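Local coordinates for protein putative alpha-L-fucosidase (Bacteroides thetaiotaomicron VPI-5482, PDB 3GZA) that probably hydrolyses terminal alpha-L-fucosidic linkages as a glycoside hydrolase of family 29, at residues Ala20-Val25 with Lys69-Lys74; Gln63-Ala68 with Tyr121-Gly126. All coordinates share one frame; numbering follows the deposited sequence.

Contact 1: Ala20-Val25 with Lys69-Lys74; sequences AEMGAV and KAAGCK
Lys74 and Met22 are joined backbone to backbone: Lys74 N donates to Met22 O at 2.8 Å, with an N-H...O angle of 171°, so the bond is almost straight. Cys73 CA lies 3.5 Å from Met22 O and adds a CA-H...O contact, which gives this carbonyl two neighbours from 69-74. The Cys73 side chain packs on the next part of the strand. Its SG is anti to the carbonyl carbon (chi1 -61°), lies 3.6 Å from Gly23 C and touches Ala24 CB at 4.0 Å. Met22, a selenomethionine, points its side chain toward Ala71 and Cys73. Its chain is bent at chi3, which places CE; SE and CE both lie 3.6 Å from Ala71 O, with Ala71 CB and Cys73 SG more loosely placed, each 4.3 Å from CE. Met336 and Ile340 of helix 327-344 also pack against Met22. Lys74 meets Ala20 with its aliphatic root: its CG lies 3.4 Å from Ala20 O, and CB meets Ala20 CB. A bend at chi2 (-62°) sets CD and another at chi4 sets NZ, which donates to a water that in turn donates to Ala20 O. Gly72, with positive phi, closes helix 61-69 in a Schellman motif and turns the chain toward strand 75-79. Ala24 makes backbone hydrogen bonds with Phe75 and Val77, so this is the point where a beta-alpha-beta unit returns to lay parallel strands 22-26 and 75-79 side by side, at their N-terminal ends in the TIM barrel.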
loop_
_atom_site.group_PDB
_atom_site.type_symbol
_atom_site.label_atom_id
_atom_site.label_comp_id
_atom_site.label_asym_id
_atom_site.label_seq_id
_atom_site.Cartn_x
_atom_site.Cartn_y
_atom_site.Cartn_z
ATOM N N ALA A 20 -8.417 24.792 27.436
ATOM C CA ALA A 20 -7.082 24.754 26.838
ATOM C C ALA A 20 -6.681 26.078 26.271
ATOM O O ALA A 20 -5.514 26.464 26.410
ATOM C CB ALA A 20 -7.008 23.664 25.751
ATOM N N GLU A 21 -7.614 26.755 25.582
ATOM C CA GLU A 21 -7.382 28.048 24.901
ATOM C C GLU A 21 -6.489 28.006 23.692
ATOM O O GLU A 21 -6.749 28.682 22.720
ATOM C CB GLU A 21 -6.946 29.149 25.871
ATOM C CG GLU A 21 -7.963 29.425 26.989
ATOM C CD GLU A 21 -7.568 30.464 27.995
ATOM O OE1 GLU A 21 -6.498 31.046 27.893
ATOM O OE2 GLU A 21 -8.310 30.639 28.975
HETATM N N MSE A 22 -5.402 27.243 23.766
HETATM C CA MSE A 22 -4.475 27.150 22.666
HETATM C C MSE A 22 -3.959 25.739 22.532
HETATM O O MSE A 22 -3.776 25.031 23.546
HETATM C CB MSE A 22 -3.284 28.017 22.923
HETATM C CG MSE A 22 -3.516 29.456 22.884
HETATM SE SE MSE A 22 -1.843 30.444 23.213
HETATM C CE MSE A 22 -0.950 29.820 21.597
ATOM N N GLY A 23 -3.718 25.362 21.293
ATOM C CA GLY A 23 -3.106 24.081 20.963
ATOM C C GLY A 23 -2.305 24.178 19.685
ATOM O O GLY A 23 -2.301 25.218 19.040
ATOM N N ALA A 24 -1.648 23.077 19.322
ATOM C CA ALA A 24 -0.864 23.018 18.106
ATOM C C ALA A 24 -1.210 21.787 17.286
ATOM O O ALA A 24 -1.525 20.720 17.832
ATOM C CB ALA A 24 0.639 22.982 18.434
ATOM N N VAL A 25 -1.137 21.928 15.972
ATOM C CA VAL A 25 -1.254 20.788 15.045
ATOM C C VAL A 25 0.108 20.740 14.261
ATOM O O VAL A 25 0.646 21.752 13.788
ATOM C CB VAL A 25 -2.475 20.838 14.104
ATOM C CG1 VAL A 25 -2.415 22.066 13.181
ATOM C CG2 VAL A 25 -2.593 19.501 13.323
ATOM N N LYS A 69 4.590 24.064 23.757
ATOM C CA LYS A 69 4.297 24.403 25.111
ATOM C C LYS A 69 4.737 25.810 25.434
ATOM O O LYS A 69 4.055 26.526 26.159
ATOM C CB LYS A 69 4.964 23.402 26.072
ATOM C CG LYS A 69 4.742 23.701 27.532
ATOM C CD LYS A 69 5.255 22.570 28.414
ATOM C CE LYS A 69 4.913 22.804 29.883
ATOM N NZ LYS A 69 5.493 21.771 30.778
ATOM N N ALA A 70 5.865 26.220 24.865
ATOM C CA ALA A 70 6.405 27.567 25.149
ATOM C C ALA A 70 5.498 28.696 24.678
ATOM O O ALA A 70 5.651 29.839 25.118
ATOM C CB ALA A 70 7.802 27.730 24.553
ATOM N N ALA A 71 4.598 28.386 23.745
ATOM C CA ALA A 71 3.641 29.381 23.241
ATOM C C ALA A 71 2.392 29.494 24.087
ATOM O O ALA A 71 1.649 30.453 23.965
ATOM C CB ALA A 71 3.295 29.070 21.776
ATOM N N GLY A 72 2.190 28.535 24.982
ATOM C CA GLY A 72 0.961 28.423 25.731
ATOM C C GLY A 72 0.062 27.263 25.309
ATOM O O GLY A 72 -1.010 27.118 25.886
ATOM N N CYS A 73 0.486 26.440 24.357
ATOM C CA CYS A 73 -0.329 25.303 23.890
ATOM C C CYS A 73 -0.524 24.274 24.996
ATOM O O CYS A 73 0.427 23.947 25.734
ATOM C CB CYS A 73 0.351 24.620 22.695
ATOM S SG CYS A 73 0.512 25.781 21.321
ATOM N N LYS A 74 -1.776 23.822 25.139
ATOM C CA LYS A 74 -2.164 22.849 26.156
ATOM C C LYS A 74 -2.450 21.473 25.560
ATOM O O LYS A 74 -2.647 20.494 26.305
ATOM C CB LYS A 74 -3.337 23.356 27.018
ATOM C CG LYS A 74 -3.025 24.642 27.749
ATOM C CD LYS A 74 -1.876 24.478 28.727
ATOM C CE LYS A 74 -1.602 25.778 29.487
ATOM N NZ LYS A 74 -2.771 26.201 30.255
HETATM O O HOH W 1 -4.500 27.905 28.520
#

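Contact 2: Gln63-Ala68 with Tyr121-Gly126; sequences QWVQAA and YGLQPG
This is a side-chain contact between a helix and a helix-to-strand turn in the outer layer of the TIM barrel. Helix 61-69, which precedes strand 75-79, meets the turn that links helix 110-121 to strand 124-129. Apolar, CH-pi and amide-on-ring contacts carry it, made by Val65, Gln66 and Ala68 on one side and Tyr121 and Leu123 on the other. Gly122, with positive phi, ends helix 110-121 in a Schellman motif, and the residues flanking it, Tyr121 and Leu123, both direct their CB toward helix 61-69. Tyr121 meets Val65 and Gln66, while Leu123 meets Val65 and Ala68. Val65 is thus common to both. Its CG1, anti to the backbone N (chi1 173°), packs against Tyr121 CB at 3.8 Å and against Leu123 CD2 at 4.2 Å, so a single methyl bridges both residues of the turn. Ala68, nearly one turn further along, adds a looser touch, its CB 4.4 Å from Leu123 CD2, and it also touches Ala24 and Phe26 of strand 22-26. Ser117 of helix 110-121 also meets Val65, and Lys69 NZ is probably hydrogen-bonded to Tyr121 O, a further link between the two regions. At the more exposed side of the contact the Gln66 side chain, extended beyond CG, lies across the Tyr121 ring with its amide plane 16° from the ring plane, a stacked pair. Within that stack Gln66 CG sits over the middle of the ring, 3.7 Å from the centroid and 12° off the normal.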
loop_
_atom_site.group_PDB
_atom_site.type_symbol
_atom_site.label_atom_id
_atom_site.label_comp_id
_atom_site.label_asym_id
_atom_site.label_seq_id
_atom_site.Cartn_x
_atom_site.Cartn_y
_atom_site.Cartn_z
ATOM N N GLN A 63 11.189 17.764 21.468
ATOM C CA GLN A 63 11.512 19.135 21.025
ATOM C C GLN A 63 10.293 19.815 20.420
ATOM O O GLN A 63 10.051 21.026 20.644
ATOM C CB GLN A 63 12.756 19.128 20.110
ATOM C CG GLN A 63 13.280 20.491 19.696
ATOM C CD GLN A 63 12.696 21.017 18.425
ATOM O OE1 GLN A 63 11.943 20.316 17.739
ATOM N NE2 GLN A 63 13.030 22.278 18.087
ATOM N N TRP A 64 9.512 19.040 19.681
ATOM C CA TRP A 64 8.258 19.568 19.095
ATOM C C TRP A 64 7.282 20.043 20.189
ATOM O O TRP A 64 6.743 21.143 20.137
ATOM C CB TRP A 64 7.542 18.461 18.338
ATOM C CG TRP A 64 8.212 17.872 17.159
ATOM C CD1 TRP A 64 9.535 17.986 16.800
ATOM C CD2 TRP A 64 7.639 16.947 16.266
ATOM N NE1 TRP A 64 9.764 17.215 15.670
ATOM C CE2 TRP A 64 8.628 16.545 15.350
ATOM C CE3 TRP A 64 6.345 16.433 16.124
ATOM C CZ2 TRP A 64 8.362 15.646 14.288
ATOM C CZ3 TRP A 64 6.087 15.536 15.077
ATOM C CH2 TRP A 64 7.092 15.159 14.185
ATOM N N VAL A 65 7.062 19.184 21.183
ATOM C CA VAL A 65 6.136 19.441 22.236
ATOM C C VAL A 65 6.617 20.597 23.097
ATOM O O VAL A 65 5.844 21.471 23.476
ATOM C CB VAL A 65 5.851 18.161 23.047
ATOM C CG1 VAL A 65 4.991 18.459 24.289
ATOM C CG2 VAL A 65 5.141 17.154 22.139
ATOM N N GLN A 66 7.900 20.656 23.406
ATOM C CA GLN A 66 8.380 21.770 24.197
ATOM C C GLN A 66 8.242 23.073 23.463
ATOM O O GLN A 66 7.980 24.098 24.067
ATOM C CB GLN A 66 9.858 21.579 24.546
ATOM C CG GLN A 66 10.067 20.498 25.584
ATOM C CD GLN A 66 11.517 20.202 25.820
ATOM O OE1 GLN A 66 12.215 19.627 24.958
ATOM N NE2 GLN A 66 11.986 20.585 26.984
ATOM N N ALA A 67 8.435 23.039 22.151
ATOM C CA ALA A 67 8.330 24.258 21.354
ATOM C C ALA A 67 6.897 24.803 21.415
ATOM O O ALA A 67 6.691 25.984 21.640
ATOM C CB ALA A 67 8.722 24.021 19.898
ATOM N N ALA A 68 5.913 23.920 21.295
ATOM C CA ALA A 68 4.472 24.299 21.346
ATOM C C ALA A 68 4.091 24.775 22.760
ATOM O O ALA A 68 3.345 25.737 22.968
ATOM C CB ALA A 68 3.660 23.112 20.939
ATOM N N TYR A 121 5.411 16.311 28.929
ATOM C CA TYR A 121 5.418 17.743 29.171
ATOM C C TYR A 121 4.073 18.306 29.564
ATOM O O TYR A 121 3.908 19.520 29.695
ATOM C CB TYR A 121 6.018 18.492 27.997
ATOM C CG TYR A 121 7.462 18.093 27.786
ATOM C CD1 TYR A 121 8.449 18.569 28.598
ATOM C CD2 TYR A 121 7.800 17.197 26.783
ATOM C CE1 TYR A 121 9.786 18.158 28.430
ATOM C CE2 TYR A 121 9.095 16.784 26.596
ATOM C CZ TYR A 121 10.076 17.253 27.393
ATOM O OH TYR A 121 11.378 16.842 27.189
ATOM N N GLY A 122 3.096 17.441 29.748
ATOM C CA GLY A 122 1.818 17.897 30.221
ATOM C C GLY A 122 0.885 18.480 29.194
ATOM O O GLY A 122 0.048 19.319 29.541
ATOM N N LEU A 123 1.062 18.129 27.922
ATOM C CA LEU A 123 0.141 18.542 26.873
ATOM C C LEU A 123 -0.721 17.317 26.563
ATOM O O LEU A 123 -0.274 16.176 26.691
ATOM C CB LEU A 123 0.825 19.068 25.623
ATOM C CG LEU A 123 1.173 20.567 25.604
ATOM C CD1 LEU A 123 2.204 20.878 26.684
ATOM C CD2 LEU A 123 1.625 20.971 24.214
ATOM N N GLN A 124 -1.992 17.566 26.263
ATOM C CA GLN A 124 -2.917 16.490 25.922
ATOM C C GLN A 124 -2.757 16.166 24.437
ATOM O O GLN A 124 -2.883 17.038 23.583
ATOM C CB GLN A 124 -4.350 16.939 26.219
ATOM C CG GLN A 124 -4.561 17.185 27.726
ATOM C CD GLN A 124 -5.888 17.878 28.067
ATOM O OE1 GLN A 124 -6.935 17.262 28.043
ATOM N NE2 GLN A 124 -5.828 19.153 28.405
ATOM N N PRO A 125 -2.501 14.894 24.110
ATOM C CA PRO A 125 -2.314 14.524 22.715
ATOM C C PRO A 125 -3.551 14.226 21.959
ATOM O O PRO A 125 -4.422 13.574 22.495
ATOM C CB PRO A 125 -1.491 13.209 22.807
ATOM C CG PRO A 125 -1.868 12.644 24.077
ATOM C CD PRO A 125 -2.233 13.750 25.009
ATOM N N GLY A 126 -3.629 14.714 20.740
ATOM C CA GLY A 126 -4.683 14.350 19.820
ATOM C C GLY A 126 -4.096 13.817 18.522
ATOM O O GLY A 126 -2.933 13.967 18.254
#

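Overall arrangement
From the N terminus, the chain leaves helix 15-20, enters strand 22-26, and returns through helix 61-69 to Lys69-Lys74, where contact 1 closes a loop with 43 residues between its segments. Contact 2 opens inside that loop at Gln63-Ala68 and closes beyond it at Tyr121-Gly126, so the two loops cross rather than nest. Helix 61-69 supplies contact 2 and the turn after it contact 1: the turn packs on strand 22-26, the helix on the turn before strand 124-129. Their centres are 8 Å apart. A probable hydrogen bond of 3.0 Å from Gln124 N to Lys74 O adds the tie to strand 124-129, itself paired in parallel with strand 75-79.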